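Local structure of conserved protein with 2 CBS domains (Pyrobaculum aerophilum, 2RIF) at residues Glu9-Pro14 / Gly115-Arg120; Pro15-Glu20 / Val40-Asp45; Val36-Leu41 / Val51-Glu56. The protein binds AMP in the two clefts of its paired CBS domains and probably acts as a nucleotide-sensing regulatory module. One frame throughout, in Å; residues are numbered along the deposited sequence.

Contact 1 (Glu9-Pro14 / Gly115-Arg120); sequences ELLKRP and GVLSIR. With CS (cesium ion), chain F; AMP (adenosine monophosphate), chain G.
Leu11 packs with both of its methyl branches against the strand that ends at Ser118. CD1 lies 3.7 Å from Gly115 CA, over bare backbone, and CD2 meets Leu117 CD1 at 3.8 Å. A side chain at Gly115 would run into CD1, so glycine suits the place. The same methyl of Leu117 also touches Leu10 CB, and its leucine is further enclosed by Val104, Val106 and Ala92. This apolar cluster is the tight part of the contact; no hydrogen bond crosses between the segments. It ties the loop before strand 17-19 to strand 113-118 of the second CBS domain, so that the N-terminal chain packs on the partner domain of the pair. Beyond Leu11 the two segments part, and AMP lies between them. Val116 presses CB to within 3.4 Å of adenine C6, while Arg13 lays one guanidinium face over ribose O4'. At the phosphate, Ser118 OG, anti to its own backbone N (chi1 164°), donates to O3P at 2.7 Å and accepts from Arg120 N at 3.0 Å, capping helix 119-123. Arg120 NH2 adds a bond of 3.1 Å to O1P. The looser, more exposed side is polar: Lys12 bends back so that NZ makes weak contacts with Leu10 O and Asp121, and Leu11 O coordinates a cesium ion at 3.4 Å, an ordinary length for so large an ion.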
loop_
_atom_site.group_PDB
_atom_site.type_symbol
_atom_site.label_atom_id
_atom_site.label_comp_id
_atom_site.label_asym_id
_atom_site.label_seq_id
_atom_site.Cartn_x
_atom_site.Cartn_y
_atom_site.Cartn_z
ATOM N N GLU A 9 15.662 12.391 8.746
ATOM C CA GLU A 9 15.225 13.688 8.230
ATOM C C GLU A 9 13.875 13.601 7.513
ATOM O O GLU A 9 13.152 14.597 7.435
ATOM C CB GLU A 9 16.292 14.281 7.306
ATOM C CG GLU A 9 17.639 14.502 7.995
ATOM C CD GLU A 9 18.727 14.982 7.050
ATOM O OE1 GLU A 9 19.914 14.921 7.439
ATOM O OE2 GLU A 9 18.403 15.418 5.924
ATOM N N LEU A 10 13.539 12.418 6.994
ATOM C CA LEU A 10 12.242 12.192 6.345
ATOM C C LEU A 10 11.156 11.743 7.331
ATOM O O LEU A 10 10.015 11.524 6.930
ATOM C CB LEU A 10 12.370 11.164 5.214
ATOM C CG LEU A 10 13.246 11.552 4.020
ATOM C CD1 LEU A 10 13.253 10.434 2.992
ATOM C CD2 LEU A 10 12.773 12.853 3.388
ATOM N N LEU A 11 11.511 11.599 8.608
ATOM C CA LEU A 11 10.529 11.284 9.651
ATOM C C LEU A 11 9.724 12.531 10.012
ATOM O O LEU A 11 10.300 13.584 10.297
ATOM C CB LEU A 11 11.213 10.732 10.909
ATOM C CG LEU A 11 11.280 9.208 11.046
ATOM C CD1 LEU A 11 9.888 8.644 11.290
ATOM C CD2 LEU A 11 11.915 8.564 9.826
ATOM N N LYS A 12 8.398 12.406 9.996
ATOM C CA LYS A 12 7.504 13.519 10.339
ATOM C C LYS A 12 6.422 13.154 11.366
ATOM O O LYS A 12 5.543 13.971 11.651
ATOM C CB LYS A 12 6.840 14.080 9.071
ATOM C CG LYS A 12 6.087 13.048 8.220
ATOM C CD LYS A 12 6.936 12.509 7.075
ATOM C CE LYS A 12 7.037 13.508 5.924
ATOM N NZ LYS A 12 7.786 12.953 4.762
ATOM N N ARG A 13 6.491 11.949 11.936
ATOM C CA ARG A 13 5.444 11.468 12.838
ATOM C C ARG A 13 5.978 10.461 13.860
ATOM O O ARG A 13 6.871 9.674 13.540
ATOM C CB ARG A 13 4.332 10.817 12.015
ATOM C CG ARG A 13 3.044 10.522 12.780
ATOM C CD ARG A 13 2.030 9.727 11.951
ATOM N NE ARG A 13 1.918 10.199 10.568
ATOM C CZ ARG A 13 0.884 9.965 9.763
ATOM N NH1 ARG A 13 -0.164 9.256 10.174
ATOM N NH2 ARG A 13 0.899 10.449 8.525
ATOM N N PRO A 14 5.437 10.485 15.097
ATOM C CA PRO A 14 5.808 9.457 16.071
ATOM C C PRO A 14 5.298 8.077 15.646
ATOM O O PRO A 14 4.214 7.985 15.066
ATOM C CB PRO A 14 5.106 9.905 17.361
ATOM C CG PRO A 14 4.714 11.311 17.145
ATOM C CD PRO A 14 4.535 11.493 15.681
ATOM N N GLY A 115 11.036 5.383 14.298
ATOM C CA GLY A 115 9.892 5.687 13.444
ATOM C C GLY A 115 9.705 4.685 12.320
ATOM O O GLY A 115 10.344 3.629 12.298
ATOM N N VAL A 116 8.818 5.024 11.388
ATOM C CA VAL A 116 8.538 4.179 10.233
ATOM C C VAL A 116 8.513 5.023 8.966
ATOM O O VAL A 116 7.866 6.067 8.919
ATOM C CB VAL A 116 7.188 3.457 10.384
ATOM C CG1 VAL A 116 6.778 2.784 9.071
ATOM C CG2 VAL A 116 7.248 2.445 11.520
ATOM N N LEU A 117 9.222 4.555 7.945
ATOM C CA LEU A 117 9.289 5.234 6.662
ATOM C C LEU A 117 8.438 4.455 5.664
ATOM O O LEU A 117 8.317 3.232 5.767
ATOM C CB LEU A 117 10.743 5.305 6.191
ATOM C CG LEU A 117 11.173 6.523 5.379
ATOM C CD1 LEU A 117 10.975 7.808 6.173
ATOM C CD2 LEU A 117 12.627 6.365 4.964
ATOM N N SER A 118 7.857 5.169 4.705
ATOM C CA SER A 118 6.957 4.580 3.715
ATOM C C SER A 118 7.395 4.923 2.297
ATOM O O SER A 118 8.080 5.921 2.073
ATOM C CB SER A 118 5.530 5.089 3.953
ATOM O OG SER A 118 4.688 4.855 2.837
ATOM N N ILE A 119 6.981 4.095 1.340
ATOM C CA ILE A 119 7.222 4.361 -0.082
ATOM C C ILE A 119 6.604 5.705 -0.501
ATOM O O ILE A 119 7.043 6.331 -1.464
ATOM C CB ILE A 119 6.661 3.217 -0.966
ATOM C CG1 ILE A 119 7.213 3.305 -2.390
ATOM C CG2 ILE A 119 5.135 3.243 -0.981
ATOM C CD1 ILE A 119 6.902 2.087 -3.229
ATOM N N ARG A 120 5.580 6.132 0.235
ATOM C CA ARG A 120 4.934 7.426 0.029
ATOM C C ARG A 120 5.901 8.590 0.300
ATOM O O ARG A 120 5.836 9.625 -0.364
ATOM C CB ARG A 120 3.710 7.529 0.948
ATOM C CG ARG A 120 2.594 8.405 0.432
ATOM C CD ARG A 120 1.459 8.492 1.443
ATOM N NE ARG A 120 0.799 7.202 1.656
ATOM C CZ ARG A 120 -0.219 6.720 0.940
ATOM N NH1 ARG A 120 -0.737 7.404 -0.078
ATOM N NH2 ARG A 120 -0.729 5.531 1.244
HETATM CS CS CS F . 12.142 16.341 10.882
HETATM P P AMP G . 1.127 5.059 4.718
HETATM O O1P AMP G . -0.298 5.029 4.246
HETATM O O2P AMP G . 1.343 4.321 6.016
HETATM O O3P AMP G . 2.157 4.775 3.656
HETATM O "O5'" AMP G . 1.341 6.627 5.015
HETATM C "C5'" AMP G . 1.350 7.189 6.323
HETATM C "C4'" AMP G . 2.520 8.158 6.451
HETATM O "O4'" AMP G . 2.914 8.223 7.824
HETATM C "C3'" AMP G . 3.746 7.745 5.642
HETATM O "O3'" AMP G . 4.026 8.715 4.627
HETATM C "C2'" AMP G . 4.874 7.621 6.648
HETATM O "O2'" AMP G . 5.776 8.728 6.581
HETATM C "C1'" AMP G . 4.197 7.628 8.006
HETATM N N9 AMP G . 4.014 6.263 8.563
HETATM C C8 AMP G . 3.678 5.135 7.905
HETATM N N7 AMP G . 3.594 4.083 8.764
HETATM C C5 AMP G . 3.875 4.545 9.996
HETATM C C6 AMP G . 3.970 3.991 11.368
HETATM N N6 AMP G . 3.742 2.679 11.601
HETATM N N1 AMP G . 4.300 4.840 12.370
HETATM C C2 AMP G . 4.536 6.152 12.156
HETATM N N3 AMP G . 4.465 6.714 10.941
HETATM C C4 AMP G . 4.147 5.981 9.851
#

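Contact 2 (Pro15-Glu20 / Val40-Asp45); sequences PVSLPE and VLTARD. With AMP (adenosine monophosphate), chain G.
Leu18 O receives Thr42 N at 2.9 Å, nearly along the C=O axis, and Leu18 N donates to Val40 O at 3.0 Å, so both polar backbone atoms of Leu18 are used by the neighbouring strand. Val16 O accepts from Val40 N, and Glu20 N reaches Thr42 O at 2.8 Å, completing the parallel ladder. Just before the strand, Val16 N gives AMP N1 a bond of 2.8 Å, almost perfectly straight at 178°, and Val16 O takes a weak one from N6. Thr42 OG1 sits between its backbone N and carbonyl carbon (chi1 63°), which brings it back over Leu18 O for a weak extra bond. The ladder joins the two strands of a beta-alpha-beta crossover, strand 17-19, helix 24-34 and strand 38-42, the core of a CBS domain. Farther out, Glu20 and Arg44 pass each other with their flat groups 86° apart. Their salt bridge is long, and Glu20 OE2 lies closer, 3.3 Å, to both CG and CD of Arg44. Packing completes the contact. Ser17 CB sits beside Val40 on one face and also reaches Thr42 CG2 at 3.9 Å, small groups that fit close beside the ladder; on the other face, Leu18 CB meets Leu41 CD2 at 4.2 Å, while Leu18 leans on Glu30 of helix 24-34. A donor at N1 beside an acceptor at N6 matches the pattern of adenine, so the backbone that begins the sheet also reads the base.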
loop_
_atom_site.group_PDB
_atom_site.type_symbol
_atom_site.label_atom_id
_atom_site.label_comp_id
_atom_site.label_asym_id
_atom_site.label_seq_id
_atom_site.Cartn_x
_atom_site.Cartn_y
_atom_site.Cartn_z
ATOM N N PRO A 15 6.061 7.011 15.950
ATOM C CA PRO A 15 5.719 5.662 15.490
ATOM C C PRO A 15 4.347 5.172 15.958
ATOM O O PRO A 15 4.033 5.251 17.146
ATOM C CB PRO A 15 6.833 4.791 16.085
ATOM C CG PRO A 15 7.375 5.573 17.219
ATOM C CD PRO A 15 7.249 7.006 16.822
ATOM N N VAL A 16 3.544 4.684 15.015
ATOM C CA VAL A 16 2.254 4.076 15.312
ATOM C C VAL A 16 2.508 2.620 15.676
ATOM O O VAL A 16 2.964 1.841 14.838
ATOM C CB VAL A 16 1.306 4.139 14.099
ATOM C CG1 VAL A 16 0.023 3.366 14.376
ATOM C CG2 VAL A 16 1.001 5.587 13.740
ATOM N N SER A 17 2.224 2.255 16.923
ATOM C CA SER A 17 2.541 0.915 17.406
ATOM C C SER A 17 1.548 0.386 18.433
ATOM O O SER A 17 0.816 1.148 19.062
ATOM C CB SER A 17 3.943 0.909 18.018
ATOM O OG SER A 17 4.004 1.754 19.152
ATOM N N LEU A 18 1.534 -0.935 18.578
ATOM C CA LEU A 18 0.759 -1.608 19.613
ATOM C C LEU A 18 1.641 -2.663 20.271
ATOM O O LEU A 18 2.661 -3.052 19.702
ATOM C CB LEU A 18 -0.479 -2.293 19.022
ATOM C CG LEU A 18 -1.505 -1.436 18.275
ATOM C CD1 LEU A 18 -1.021 -1.122 16.868
ATOM C CD2 LEU A 18 -2.853 -2.147 18.219
ATOM N N PRO A 19 1.268 -3.120 21.479
ATOM C CA PRO A 19 1.988 -4.248 22.069
ATOM C C PRO A 19 1.754 -5.527 21.267
ATOM O O PRO A 19 0.699 -5.678 20.647
ATOM C CB PRO A 19 1.375 -4.371 23.471
ATOM C CG PRO A 19 0.731 -3.058 23.737
ATOM C CD PRO A 19 0.280 -2.549 22.411
ATOM N N GLU A 20 2.723 -6.440 21.291
ATOM C CA GLU A 20 2.639 -7.688 20.520
ATOM C C GLU A 20 1.432 -8.567 20.879
ATOM O O GLU A 20 1.061 -9.454 20.109
ATOM C CB GLU A 20 3.937 -8.500 20.650
ATOM C CG GLU A 20 4.235 -9.024 22.053
ATOM C CD GLU A 20 5.410 -9.988 22.082
ATOM O OE1 GLU A 20 6.479 -9.663 21.525
ATOM O OE2 GLU A 20 5.268 -11.075 22.677
ATOM N N VAL A 40 3.595 -1.169 13.885
ATOM C CA VAL A 40 4.714 -1.889 14.488
ATOM C C VAL A 40 4.264 -2.539 15.791
ATOM O O VAL A 40 3.701 -1.874 16.654
ATOM C CB VAL A 40 5.894 -0.941 14.796
ATOM C CG1 VAL A 40 7.075 -1.723 15.348
ATOM C CG2 VAL A 40 6.302 -0.166 13.547
ATOM N N LEU A 41 4.500 -3.839 15.930
ATOM C CA LEU A 41 4.207 -4.533 17.177
ATOM C C LEU A 41 5.462 -4.540 18.043
ATOM O O LEU A 41 6.521 -4.993 17.606
ATOM C CB LEU A 41 3.718 -5.957 16.912
ATOM C CG LEU A 41 2.429 -6.066 16.091
ATOM C CD1 LEU A 41 2.046 -7.527 15.910
ATOM C CD2 LEU A 41 1.283 -5.285 16.727
ATOM N N THR A 42 5.338 -4.023 19.264
ATOM C CA THR A 42 6.470 -3.890 20.174
ATOM C C THR A 42 6.447 -4.965 21.255
ATOM O O THR A 42 5.408 -5.576 21.519
ATOM C CB THR A 42 6.484 -2.503 20.838
ATOM O OG1 THR A 42 5.305 -2.330 21.636
ATOM C CG2 THR A 42 6.544 -1.410 19.779
ATOM N N ALA A 43 7.601 -5.179 21.883
ATOM C CA ALA A 43 7.754 -6.221 22.897
ATOM C C ALA A 43 6.875 -5.978 24.124
ATOM O O ALA A 43 6.408 -4.863 24.363
ATOM C CB ALA A 43 9.215 -6.344 23.311
ATOM N N ARG A 44 6.669 -7.040 24.899
ATOM C CA ARG A 44 5.832 -6.988 26.099
ATOM C C ARG A 44 6.593 -6.237 27.183
ATOM O O ARG A 44 6.087 -5.283 27.774
ATOM C CB ARG A 44 5.501 -8.400 26.610
ATOM C CG ARG A 44 5.096 -9.423 25.537
ATOM C CD ARG A 44 5.350 -10.869 25.986
ATOM N NE ARG A 44 4.130 -11.559 26.404
ATOM C CZ ARG A 44 3.587 -11.511 27.621
ATOM N NH1 ARG A 44 4.132 -10.790 28.599
ATOM N NH2 ARG A 44 2.474 -12.195 27.864
ATOM N N ASP A 45 7.820 -6.691 27.425
ATOM C CA ASP A 45 8.699 -6.122 28.448
ATOM C C ASP A 45 9.298 -4.771 28.048
ATOM O O ASP A 45 9.485 -3.900 28.901
ATOM C CB ASP A 45 9.824 -7.112 28.798
ATOM C CG ASP A 45 10.643 -7.543 27.580
ATOM O OD1 ASP A 45 10.135 -7.456 26.440
ATOM O OD2 ASP A 45 11.799 -7.981 27.770
HETATM P P AMP G . 1.127 5.059 4.718
HETATM O O1P AMP G . -0.298 5.029 4.246
HETATM O O2P AMP G . 1.343 4.321 6.016
HETATM O O3P AMP G . 2.157 4.775 3.656
HETATM O "O5'" AMP G . 1.341 6.627 5.015
HETATM C "C5'" AMP G . 1.350 7.189 6.323
HETATM C "C4'" AMP G . 2.520 8.158 6.451
HETATM O "O4'" AMP G . 2.914 8.223 7.824
HETATM C "C3'" AMP G . 3.746 7.745 5.642
HETATM O "O3'" AMP G . 4.026 8.715 4.627
HETATM C "C2'" AMP G . 4.874 7.621 6.648
HETATM O "O2'" AMP G . 5.776 8.728 6.581
HETATM C "C1'" AMP G . 4.197 7.628 8.006
HETATM N N9 AMP G . 4.014 6.263 8.563
HETATM C C8 AMP G . 3.678 5.135 7.905
HETATM N N7 AMP G . 3.594 4.083 8.764
HETATM C C5 AMP G . 3.875 4.545 9.996
HETATM C C6 AMP G . 3.970 3.991 11.368
HETATM N N6 AMP G . 3.742 2.679 11.601
HETATM N N1 AMP G . 4.300 4.840 12.370
HETATM C C2 AMP G . 4.536 6.152 12.156
HETATM N N3 AMP G . 4.465 6.714 10.941
HETATM C C4 AMP G . 4.147 5.981 9.851
#

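Contact 3 (Val36-Leu41 / Val51-Glu56); sequences VGLAVL and VAVVSE. With AMP (adenosine monophosphate), chain H; AMP (adenosine monophosphate), chain G.
Strands 38-41 and 51-55 run antiparallel, their axes 4.4 Å apart at closest, as the two arms of a beta hairpin. Ala39 and Val54 form a hydrogen-bonded pair: Ala39 N to Val54 O and Val54 N to Ala39 O are both 2.8 Å. At the far end Leu41 O accepts from both Val51 N and Ala52 N, a classic beta bulge, while Gly37 O takes Glu56 N where the strand gives way to helix 56-64. Among the side chains, Leu41 CD1 presses on Val54 CG2 at 3.4 Å on the face turned to helix 24-34, where Ala39 and Val54 also receive Val27; small and branched residues suit this close seam between sheet and helix. The face with Leu38, Val53 and Ser55 meets the second AMP, while Val40 on it packs on strand 113-118. With CG anti to the backbone N (chi1 -168°), Leu38 swings across Val53, and CD1 comes to 3.7 Å from Ser55 CB and from N7 of that adenine. Val53 CG2 lies 3.5 Å from N3 of the same base. An alanine in place of Leu38 is likely to open a gap beside Val53 and leave the adenine with less apolar support near N7. Ser55 OG is modelled 2.5 Å from O3P of this AMP, a doubtful length for a clearly polar contact, and accepts from Arg57 N, capping the helix. Toward the other nucleotide these strands offer backbone atoms: Gly37 N donates to O2P at 2.8 Å, and Leu38 O accepts weakly from N6. One hairpin thus gives apolar side chains and a helix-capping hydroxyl to one AMP and backbone N-H and C=O to the other, while Glu56 pairs with Arg57 and Arg102 of the second subunit.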
loop_
_atom_site.group_PDB
_atom_site.type_symbol
_atom_site.label_atom_id
_atom_site.label_comp_id
_atom_site.label_asym_id
_atom_site.label_seq_id
_atom_site.Cartn_x
_atom_site.Cartn_y
_atom_site.Cartn_z
ATOM N N VAL A 36 -2.751 5.009 8.406
ATOM C CA VAL A 36 -1.478 4.470 7.937
ATOM C C VAL A 36 -1.660 3.028 7.460
ATOM O O VAL A 36 -2.671 2.385 7.755
ATOM C CB VAL A 36 -0.399 4.529 9.040
ATOM C CG1 VAL A 36 -0.139 5.975 9.448
ATOM C CG2 VAL A 36 -0.810 3.693 10.246
ATOM N N GLY A 37 -0.673 2.532 6.723
ATOM C CA GLY A 37 -0.743 1.203 6.128
ATOM C C GLY A 37 -0.094 0.111 6.956
ATOM O O GLY A 37 -0.353 -1.070 6.729
ATOM N N LEU A 38 0.744 0.502 7.914
ATOM C CA LEU A 38 1.506 -0.447 8.721
ATOM C C LEU A 38 1.456 -0.072 10.198
ATOM O O LEU A 38 1.337 1.103 10.544
ATOM C CB LEU A 38 2.963 -0.463 8.252
ATOM C CG LEU A 38 3.880 -1.577 8.769
ATOM C CD1 LEU A 38 3.830 -2.788 7.841
ATOM C CD2 LEU A 38 5.308 -1.070 8.898
ATOM N N ALA A 39 1.531 -1.087 11.057
ATOM C CA ALA A 39 1.619 -0.894 12.503
ATOM C C ALA A 39 2.746 -1.759 13.048
ATOM O O ALA A 39 2.848 -2.938 12.709
ATOM C CB ALA A 39 0.306 -1.260 13.168
ATOM N N VAL A 40 3.595 -1.169 13.885
ATOM C CA VAL A 40 4.714 -1.889 14.488
ATOM C C VAL A 40 4.264 -2.539 15.791
ATOM O O VAL A 40 3.701 -1.874 16.654
ATOM C CB VAL A 40 5.894 -0.941 14.796
ATOM C CG1 VAL A 40 7.075 -1.723 15.348
ATOM C CG2 VAL A 40 6.302 -0.166 13.547
ATOM N N LEU A 41 4.500 -3.839 15.930
ATOM C CA LEU A 41 4.207 -4.533 17.177
ATOM C C LEU A 41 5.462 -4.540 18.043
ATOM O O LEU A 41 6.521 -4.993 17.606
ATOM C CB LEU A 41 3.718 -5.957 16.912
ATOM C CG LEU A 41 2.429 -6.066 16.091
ATOM C CD1 LEU A 41 2.046 -7.527 15.910
ATOM C CD2 LEU A 41 1.283 -5.285 16.727
ATOM N N VAL A 51 9.189 -5.947 17.639
ATOM C CA VAL A 51 9.279 -7.401 17.473
ATOM C C VAL A 51 8.602 -7.897 16.193
ATOM O O VAL A 51 8.874 -9.012 15.741
ATOM C CB VAL A 51 8.673 -8.149 18.682
ATOM C CG1 VAL A 51 9.477 -7.858 19.939
ATOM C CG2 VAL A 51 7.205 -7.782 18.873
ATOM N N ALA A 52 7.720 -7.079 15.621
ATOM C CA ALA A 52 7.012 -7.445 14.399
ATOM C C ALA A 52 6.333 -6.243 13.758
ATOM O O ALA A 52 6.321 -5.147 14.324
ATOM C CB ALA A 52 5.981 -8.524 14.692
ATOM N N VAL A 53 5.777 -6.458 12.568
ATOM C CA VAL A 53 4.977 -5.448 11.886
ATOM C C VAL A 53 3.725 -6.094 11.307
ATOM O O VAL A 53 3.745 -7.263 10.905
ATOM C CB VAL A 53 5.755 -4.751 10.748
ATOM C CG1 VAL A 53 6.931 -3.972 11.307
ATOM C CG2 VAL A 53 6.214 -5.764 9.699
ATOM N N VAL A 54 2.638 -5.328 11.284
ATOM C CA VAL A 54 1.388 -5.774 10.690
ATOM C C VAL A 54 0.901 -4.706 9.724
ATOM O O VAL A 54 0.714 -3.548 10.113
ATOM C CB VAL A 54 0.297 -6.014 11.753
ATOM C CG1 VAL A 54 -1.004 -6.466 11.089
ATOM C CG2 VAL A 54 0.759 -7.046 12.768
ATOM N N SER A 55 0.708 -5.099 8.468
ATOM C CA SER A 55 0.156 -4.206 7.455
ATOM C C SER A 55 -1.322 -4.489 7.235
ATOM O O SER A 55 -1.824 -5.557 7.585
ATOM C CB SER A 55 0.898 -4.372 6.125
ATOM O OG SER A 55 0.202 -3.730 5.067
ATOM N N GLU A 56 -2.006 -3.520 6.642
ATOM C CA GLU A 56 -3.382 -3.698 6.179
ATOM C C GLU A 56 -3.498 -4.837 5.153
ATOM O O GLU A 56 -4.564 -5.433 4.997
ATOM C CB GLU A 56 -3.883 -2.397 5.559
ATOM C CG GLU A 56 -3.089 -1.966 4.331
ATOM C CD GLU A 56 -3.339 -0.535 3.956
ATOM O OE1 GLU A 56 -2.478 0.049 3.274
ATOM O OE2 GLU A 56 -4.389 0.008 4.352
HETATM P P AMP H . 2.903 -3.152 2.658
HETATM O O1P AMP H . 2.769 -3.344 1.171
HETATM O O2P AMP H . 4.126 -2.369 3.063
HETATM O O3P AMP H . 1.641 -2.697 3.344
HETATM O "O5'" AMP H . 3.136 -4.644 3.228
HETATM C "C5'" AMP H . 2.996 -5.812 2.408
HETATM C "C4'" AMP H . 3.540 -7.041 3.125
HETATM O "O4'" AMP H . 4.903 -6.815 3.495
HETATM C "C3'" AMP H . 2.782 -7.336 4.406
HETATM O "O3'" AMP H . 2.623 -8.749 4.567
HETATM C "C2'" AMP H . 3.645 -6.743 5.498
HETATM O "O2'" AMP H . 3.512 -7.439 6.740
HETATM C "C1'" AMP H . 5.050 -6.839 4.918
HETATM N N9 AMP H . 5.898 -5.709 5.364
HETATM C C8 AMP H . 5.715 -4.407 5.076
HETATM N N7 AMP H . 6.674 -3.633 5.639
HETATM C C5 AMP H . 7.497 -4.457 6.305
HETATM C C6 AMP H . 8.716 -4.305 7.122
HETATM N N6 AMP H . 9.250 -3.083 7.341
HETATM N N1 AMP H . 9.263 -5.428 7.639
HETATM C C2 AMP H . 8.735 -6.650 7.429
HETATM N N3 AMP H . 7.634 -6.856 6.694
HETATM C C4 AMP H . 6.982 -5.822 6.119
HETATM P P AMP G . 1.127 5.059 4.718
HETATM O O1P AMP G . -0.298 5.029 4.246
HETATM O O2P AMP G . 1.343 4.321 6.016
HETATM O O3P AMP G . 2.157 4.775 3.656
HETATM O "O5'" AMP G . 1.341 6.627 5.015
HETATM C "C5'" AMP G . 1.350 7.189 6.323
HETATM C "C4'" AMP G . 2.520 8.158 6.451
HETATM O "O4'" AMP G . 2.914 8.223 7.824
HETATM C "C3'" AMP G . 3.746 7.745 5.642
HETATM O "O3'" AMP G . 4.026 8.715 4.627
HETATM C "C2'" AMP G . 4.874 7.621 6.648
HETATM O "O2'" AMP G . 5.776 8.728 6.581
HETATM C "C1'" AMP G . 4.197 7.628 8.006
HETATM N N9 AMP G . 4.014 6.263 8.563
HETATM C C8 AMP G . 3.678 5.135 7.905
HETATM N N7 AMP G . 3.594 4.083 8.764
HETATM C C5 AMP G . 3.875 4.545 9.996
HETATM C C6 AMP G . 3.970 3.991 11.368
HETATM N N6 AMP G . 3.742 2.679 11.601
HETATM N N1 AMP G . 4.300 4.840 12.370
HETATM C C2 AMP G . 4.536 6.152 12.156
HETATM N N3 AMP G . 4.465 6.714 10.941
HETATM C C4 AMP G . 4.147 5.981 9.851
#

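In the fold
Contacts 2 and 3 share Val40 and Leu41, and their centres lie about 9 Å apart; together they build the three-stranded sheet with strand 38-42 in the middle. Contact 1 closes a long loop in which both are nested, its centre about 17 Å from that of contact 2 and 14 Å from that of contact 3. The two halves meet where Val116 CG2 approaches Val40 CG2 at 3.4 Å, and Arg13 NH1 lies at the same distance from Val36 CG1. All three contacts touch one AMP: contact 2 engages the base, contact 1 touches base, ribose and phosphate, contact 3 both ends. Contact 3 alone among them also binds the second nucleotide.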